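Local structure of PG_0823 protein (Porphyromonas gingivalis, 2FSW) at residues B[32-37]-B[83-88]. The protein probably binds DNA as a dimeric winged helix-turn-helix transcriptional regulator of the HxlR-like family. Numbering follows the deposited sequence.
Sequences FQINRR and YSLTPL
Ile34, the last residue of helix 27-34, lies across from Ser84 of strand 80-85 with their CA atoms 6.1 Å apart, and Asn35 then leaves the helix with positive phi (57°) in a type II' turn from Ile34 to Arg37. In this winged helix-turn-helix fold the contact joins the end of that helix to the end of the central strand of the three-stranded antiparallel sheet. Ile34 carries the apolar part. Its CG2, anti to the backbone N (CG1 has chi1 -61°), lies against the strand backbone, equally near Ser84 CA and Leu85 N, and meets the Leu85 side chain at CD2, 3.8 Å away. The other branch ends in CD1, which approaches CB of Tyr83 more loosely at 4.3 Å, while the Tyr83 ring leads away from the helix. Ile69 of strand 69-74 touches both Ile34 and Tyr83, extending this apolar patch to the neighbouring strand. Leu85 also packs on the turn: its CG and CD1 lie beside the carbonyl oxygen of Asn35, with CG at 3.2 Å, and Leu93 of helix 93-106 touches the same side chain. The polar link between the segments runs through one water, which accepts from Leu85 N at 3.0 Å and donates to the carbonyl oxygens of Asn35 and Arg37, linking the strand's backbone N-H to two carbonyl oxygens of the turn. From the end of the turn, the Arg37 side chain folds back to the last helical residues, its guanidinium edge-on and using NE and NH2 side-on to grip one oxygen. That acceptor, Gln33 O, lies only 2° out of the guanidinium plane and is 2.6 Å from Arg37 NH2; Arg37 NE approaches it in the carbonyl plane and adds a weak bond to Ile34 O at 3.0 Å.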
ATOM      1  N   PHE B  32      -3.504  10.916  -0.353  1.00 54.30           N
ATOM      2  CA  PHE B  32      -4.874  11.029  -0.877  1.00 54.11           C
ATOM      3  C   PHE B  32      -5.573  12.310  -0.409  1.00 54.52           C
ATOM      4  O   PHE B  32      -6.139  13.052  -1.218  1.00 54.68           O
ATOM      5  CB  PHE B  32      -5.711   9.781  -0.523  1.00 53.14           C
ATOM      6  CG  PHE B  32      -7.152   9.834  -1.012  1.00 52.26           C
ATOM      7  CD1 PHE B  32      -7.445  10.012  -2.374  1.00 51.37           C
ATOM      8  CD2 PHE B  32      -8.209   9.671  -0.120  1.00 49.54           C
ATOM      9  CE1 PHE B  32      -8.762  10.043  -2.838  1.00 49.38           C
ATOM     10  CE2 PHE B  32      -9.537   9.700  -0.569  1.00 50.00           C
ATOM     11  CZ  PHE B  32      -9.815   9.892  -1.927  1.00 51.05           C
ATOM     12  N   GLN B  33      -5.506  12.585   0.892  1.00 55.27           N
ATOM     13  CA  GLN B  33      -6.176  13.755   1.463  1.00 55.55           C
ATOM     14  C   GLN B  33      -5.551  15.097   1.056  1.00 56.17           C
ATOM     15  O   GLN B  33      -6.268  16.028   0.672  1.00 55.59           O
ATOM     16  CB  GLN B  33      -6.355  13.623   2.989  1.00 55.52           C
ATOM     17  CG  GLN B  33      -7.520  12.707   3.372  1.00 54.92           C
ATOM     18  CD  GLN B  33      -8.860  13.178   2.790  1.00 56.18           C
ATOM     19  OE1 GLN B  33      -9.063  14.371   2.528  1.00 57.08           O
ATOM     20  NE2 GLN B  33      -9.770  12.243   2.581  1.00 55.14           N
ATOM     21  N   ILE B  34      -4.226  15.189   1.118  1.00 56.77           N
ATOM     22  CA  ILE B  34      -3.550  16.376   0.586  1.00 57.90           C
ATOM     23  C   ILE B  34      -3.948  16.605  -0.884  1.00 58.49           C
ATOM     24  O   ILE B  34      -4.461  17.677  -1.226  1.00 58.59           O
ATOM     25  CB  ILE B  34      -2.014  16.310   0.744  1.00 57.65           C
ATOM     26  CG1 ILE B  34      -1.623  16.229   2.233  1.00 58.10           C
ATOM     27  CG2 ILE B  34      -1.367  17.536   0.104  1.00 57.63           C
ATOM     28  CD1 ILE B  34      -0.168  15.759   2.464  1.00 58.02           C
ATOM     29  N   ASN B  35      -3.739  15.594  -1.733  1.00 59.07           N
ATOM     30  CA  ASN B  35      -4.127  15.656  -3.139  1.00 60.36           C
ATOM     31  C   ASN B  35      -3.455  16.860  -3.832  1.00 60.93           C
ATOM     32  O   ASN B  35      -2.250  17.076  -3.687  1.00 60.02           O
ATOM     33  CB  ASN B  35      -5.665  15.691  -3.273  1.00 60.58           C
ATOM     34  CG  ASN B  35      -6.193  14.762  -4.372  1.00 62.86           C
ATOM     35  OD1 ASN B  35      -6.596  13.609  -4.105  1.00 64.93           O
ATOM     36  ND2 ASN B  35      -6.207  15.257  -5.607  1.00 61.29           N
ATOM     37  N   ARG B  36      -4.247  17.651  -4.548  1.00 62.46           N
ATOM     38  CA  ARG B  36      -3.735  18.730  -5.386  1.00 63.83           C
ATOM     39  C   ARG B  36      -4.030  20.096  -4.804  1.00 64.13           C
ATOM     40  O   ARG B  36      -4.168  21.078  -5.534  1.00 64.84           O
ATOM     41  CB  ARG B  36      -4.333  18.631  -6.781  1.00 64.29           C
ATOM     42  CG  ARG B  36      -3.880  17.414  -7.529  1.00 66.84           C
ATOM     43  CD  ARG B  36      -4.582  17.314  -8.862  1.00 70.81           C
ATOM     44  NE  ARG B  36      -4.586  15.927  -9.295  1.00 74.52           N
ATOM     45  CZ  ARG B  36      -3.604  15.353  -9.977  1.00 75.61           C
ATOM     46  NH1 ARG B  36      -2.533  16.067 -10.325  1.00 75.39           N
ATOM     47  NH2 ARG B  36      -3.699  14.069 -10.306  1.00 75.74           N
ATOM     48  N   ARG B  37      -4.129  20.152  -3.487  1.00 64.15           N
ATOM     49  CA  ARG B  37      -4.440  21.387  -2.809  1.00 64.06           C
ATOM     50  C   ARG B  37      -3.525  21.613  -1.614  1.00 63.90           C
ATOM     51  O   ARG B  37      -2.641  20.807  -1.327  1.00 63.33           O
ATOM     52  CB  ARG B  37      -5.930  21.442  -2.416  1.00 64.18           C
ATOM     53  CG  ARG B  37      -6.506  20.209  -1.752  1.00 63.48           C
ATOM     54  CD  ARG B  37      -6.210  20.145  -0.271  1.00 63.83           C
ATOM     55  NE  ARG B  37      -6.715  18.893   0.296  1.00 64.95           N
ATOM     56  CZ  ARG B  37      -7.898  18.758   0.897  1.00 65.84           C
ATOM     57  NH1 ARG B  37      -8.709  19.799   1.036  1.00 65.39           N
ATOM     58  NH2 ARG B  37      -8.273  17.575   1.370  1.00 66.52           N
ATOM     59  N   TYR B  83       0.506  21.970   4.286  1.00 62.72           N
ATOM     60  CA  TYR B  83       1.144  20.917   3.505  1.00 61.99           C
ATOM     61  C   TYR B  83       0.581  20.835   2.091  1.00 61.36           C
ATOM     62  O   TYR B  83      -0.618  21.020   1.869  1.00 61.15           O
ATOM     63  CB  TYR B  83       0.994  19.560   4.204  1.00 61.68           C
ATOM     64  CG  TYR B  83       1.766  19.449   5.498  1.00 61.37           C
ATOM     65  CD1 TYR B  83       3.108  19.067   5.499  1.00 60.86           C
ATOM     66  CD2 TYR B  83       1.154  19.724   6.732  1.00 60.27           C
ATOM     67  CE1 TYR B  83       3.824  18.963   6.693  1.00 61.15           C
ATOM     68  CE2 TYR B  83       1.857  19.625   7.919  1.00 60.26           C
ATOM     69  CZ  TYR B  83       3.194  19.239   7.899  1.00 61.10           C
ATOM     70  OH  TYR B  83       3.907  19.137   9.089  1.00 61.67           O
ATOM     71  N   SER B  84       1.464  20.563   1.138  1.00 60.95           N
ATOM     72  CA  SER B  84       1.068  20.271  -0.242  1.00 60.38           C
ATOM     73  C   SER B  84       1.968  19.187  -0.800  1.00 59.67           C
ATOM     74  O   SER B  84       3.009  18.879  -0.213  1.00 59.14           O
ATOM     75  CB  SER B  84       1.154  21.518  -1.116  1.00 60.48           C
ATOM     76  OG  SER B  84       2.443  22.091  -1.036  1.00 61.86           O
ATOM     77  N   LEU B  85       1.572  18.611  -1.929  1.00 59.00           N
ATOM     78  CA  LEU B  85       2.394  17.589  -2.554  1.00 59.20           C
ATOM     79  C   LEU B  85       3.492  18.238  -3.382  1.00 59.37           C
ATOM     80  O   LEU B  85       3.254  19.250  -4.057  1.00 59.26           O
ATOM     81  CB  LEU B  85       1.558  16.630  -3.442  1.00 58.61           C
ATOM     82  CG  LEU B  85       0.502  15.708  -2.797  1.00 59.05           C
ATOM     83  CD1 LEU B  85      -0.023  14.679  -3.805  1.00 58.00           C
ATOM     84  CD2 LEU B  85       0.997  15.002  -1.517  1.00 57.56           C
ATOM     85  N   THR B  86       4.685  17.642  -3.324  1.00 59.60           N
ATOM     86  CA  THR B  86       5.750  17.908  -4.289  1.00 59.38           C
ATOM     87  C   THR B  86       5.420  17.277  -5.653  1.00 59.54           C
ATOM     88  O   THR B  86       4.472  16.492  -5.762  1.00 59.71           O
ATOM     89  CB  THR B  86       7.118  17.380  -3.782  1.00 59.74           C
ATOM     90  OG1 THR B  86       7.060  15.960  -3.586  1.00 58.36           O
ATOM     91  CG2 THR B  86       7.526  18.066  -2.475  1.00 59.45           C
ATOM     92  N   PRO B  87       6.162  17.655  -6.718  1.00 59.32           N
ATOM     93  CA  PRO B  87       6.005  16.951  -7.994  1.00 59.42           C
ATOM     94  C   PRO B  87       6.235  15.435  -7.890  1.00 59.39           C
ATOM     95  O   PRO B  87       5.566  14.665  -8.588  1.00 58.93           O
ATOM     96  CB  PRO B  87       7.046  17.628  -8.902  1.00 59.13           C
ATOM     97  CG  PRO B  87       7.176  19.039  -8.308  1.00 58.97           C
ATOM     98  CD  PRO B  87       7.104  18.793  -6.828  1.00 59.23           C
ATOM     99  N   LEU B  88       7.150  15.014  -7.015  1.00 59.45           N
ATOM    100  CA  LEU B  88       7.327  13.583  -6.727  1.00 59.35           C
ATOM    101  C   LEU B  88       6.071  12.981  -6.077  1.00 58.84           C
ATOM    102  O   LEU B  88       5.566  11.952  -6.529  1.00 58.70           O
ATOM    103  CB  LEU B  88       8.561  13.349  -5.838  1.00 59.55           C
ATOM    104  CG  LEU B  88       8.916  11.876  -5.549  1.00 59.42           C
ATOM    105  CD1 LEU B  88       9.249  11.104  -6.813  1.00 56.51           C
ATOM    106  CD2 LEU B  88      10.096  11.834  -4.563  1.00 59.82           C
TER
HETATM  107  O   HOH W   1      -1.070  19.419  -3.114  1.00 63.83           O